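Local coordinates for Ycf48-like protein (PDB 5OJ5), which binds the C-terminal extension of D1 and probably assists early photosystem II assembly and the replacement of photodamaged D1, at residues Tyr165-Lys168 and Asn173-Ala176. Sequence-based numbering, arbitrary orientation.
Sequences YRTK and NWQA
R166 and Q175 face each other as an antiparallel hydrogen-bonded pair, R166 N giving to Q175 O at 2.9 Å and Q175 N to R166 O at 2.8 Å, the second bond nearly straight at 172°. One step along, Y165 and A176 form a non-hydrogen-bonded pair, and the Y165 ring lies against A176, with CE1 3.6 Å from its CB. W174 rises on the same side of the hairpin as Y165 and T167. The T167 side chain sits over one face of the indole: its CB stands 3.6 Å from the six-membered ring's centroid, almost on the ring normal, a CH-pi contact, while CG2 reaches CH2. Y165 CB packs near CE3 of the same ring. Because T167 OG1 is anti to the backbone N (chi1 -172°), the hydroxyl turns across to N173 O and donates at 2.8 Å; it also bonds to D169 N and G171 N, so one oxygen ties the turn to both arms. A water bridges K168 N and N173 O at this end. A second, at the edge of the R166 guanidinium and in its plane, accepts from NH1 and donates to Q175 OE1. The hairpin supplies the third and fourth strands of a four-stranded blade of the seven-bladed beta-propeller, with 175-178 at the blade's outer edge; 164-167 is hydrogen-bonded on its other side to 154-159, where T167 touches A155 and W174 touches M157.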
loop_
_atom_site.group_PDB
_atom_site.type_symbol
_atom_site.label_atom_id
_atom_site.label_comp_id
_atom_site.label_asym_id
_atom_site.label_seq_id
_atom_site.Cartn_x
_atom_site.Cartn_y
_atom_site.Cartn_z
ATOM N N TYR A 165 4.165 -15.045 9.354
ATOM C CA TYR A 165 3.407 -15.838 10.315
ATOM C C TYR A 165 1.939 -15.886 9.912
ATOM O O TYR A 165 1.418 -14.957 9.295
ATOM C CB TYR A 165 3.486 -15.214 11.706
ATOM C CG TYR A 165 4.885 -15.195 12.220
ATOM C CD1 TYR A 165 5.359 -16.214 13.028
ATOM C CD2 TYR A 165 5.754 -14.151 11.864
ATOM C CE1 TYR A 165 6.681 -16.224 13.443
ATOM C CE2 TYR A 165 7.048 -14.135 12.280
ATOM C CZ TYR A 165 7.505 -15.189 13.056
ATOM O OH TYR A 165 8.801 -15.149 13.466
ATOM N N ARG A 166 1.261 -16.949 10.322
ATOM C CA ARG A 166 -0.170 -17.061 10.112
ATOM C C ARG A 166 -0.852 -17.496 11.401
ATOM O O ARG A 166 -0.323 -18.302 12.158
ATOM C CB ARG A 166 -0.492 -18.074 8.984
ATOM C CG ARG A 166 -1.925 -18.134 8.466
ATOM C CD ARG A 166 -2.084 -19.162 7.314
ATOM N NE ARG A 166 -1.592 -18.647 6.021
ATOM C CZ ARG A 166 -0.735 -19.286 5.233
ATOM N NH1 ARG A 166 -0.243 -20.460 5.619
ATOM N NH2 ARG A 166 -0.355 -18.748 4.075
ATOM N N THR A 167 -2.028 -16.954 11.661
ATOM C CA THR A 167 -2.909 -17.425 12.722
ATOM C C THR A 167 -4.179 -17.962 12.089
ATOM O O THR A 167 -4.652 -17.456 11.060
ATOM C CB THR A 167 -3.258 -16.306 13.747
ATOM O OG1 THR A 167 -3.963 -16.862 14.859
ATOM C CG2 THR A 167 -4.113 -15.205 13.140
ATOM N N LYS A 168 -4.754 -18.955 12.770
ATOM C CA LYS A 168 -6.072 -19.482 12.430
ATOM C C LYS A 168 -7.016 -19.360 13.608
ATOM O O LYS A 168 -8.157 -19.828 13.513
ATOM C CB LYS A 168 -5.953 -20.929 11.985
ATOM C CG LYS A 168 -5.121 -21.105 10.751
ATOM C CD LYS A 168 -4.947 -22.607 10.435
ATOM C CE LYS A 168 -4.104 -22.857 9.221
ATOM N NZ LYS A 168 -3.910 -24.331 9.020
ATOM N N ASN A 173 -2.483 -18.025 18.610
ATOM C CA ASN A 173 -1.283 -18.736 18.221
ATOM C C ASN A 173 -0.902 -18.380 16.797
ATOM O O ASN A 173 -1.770 -18.191 15.934
ATOM C CB ASN A 173 -1.512 -20.234 18.276
ATOM C CG ASN A 173 -1.672 -20.729 19.680
ATOM O OD1 ASN A 173 -0.693 -20.918 20.378
ATOM N ND2 ASN A 173 -2.900 -20.925 20.106
ATOM N N TRP A 174 0.395 -18.355 16.548
ATOM C CA TRP A 174 0.944 -17.995 15.260
ATOM C C TRP A 174 1.888 -19.101 14.825
ATOM O O TRP A 174 2.725 -19.563 15.607
ATOM C CB TRP A 174 1.682 -16.656 15.351
ATOM C CG TRP A 174 0.751 -15.543 15.645
ATOM C CD1 TRP A 174 0.270 -15.163 16.876
ATOM C CD2 TRP A 174 0.072 -14.708 14.686
ATOM N NE1 TRP A 174 -0.607 -14.122 16.750
ATOM C CE2 TRP A 174 -0.774 -13.836 15.416
ATOM C CE3 TRP A 174 0.091 -14.619 13.279
ATOM C CZ2 TRP A 174 -1.572 -12.883 14.795
ATOM C CZ3 TRP A 174 -0.710 -13.661 12.655
ATOM C CH2 TRP A 174 -1.529 -12.785 13.428
ATOM N N GLN A 175 1.762 -19.517 13.587
ATOM C CA GLN A 175 2.678 -20.475 12.983
ATOM C C GLN A 175 3.657 -19.703 12.117
ATOM O O GLN A 175 3.254 -18.873 11.306
ATOM C CB GLN A 175 1.887 -21.454 12.116
ATOM C CG GLN A 175 2.732 -22.269 11.078
ATOM C CD GLN A 175 1.842 -23.080 10.137
ATOM O OE1 GLN A 175 0.621 -22.976 10.210
ATOM N NE2 GLN A 175 2.449 -23.809 9.196
ATOM N N ALA A 176 4.925 -19.995 12.281
ATOM C CA ALA A 176 5.963 -19.408 11.457
ATOM C C ALA A 176 5.983 -20.083 10.101
ATOM O O ALA A 176 6.102 -21.310 9.999
ATOM C CB ALA A 176 7.303 -19.554 12.165
HETATM O O HOH W 1 -0.535 -21.938 8.081
HETATM O O HOH W 2 -3.466 -20.396 14.871
#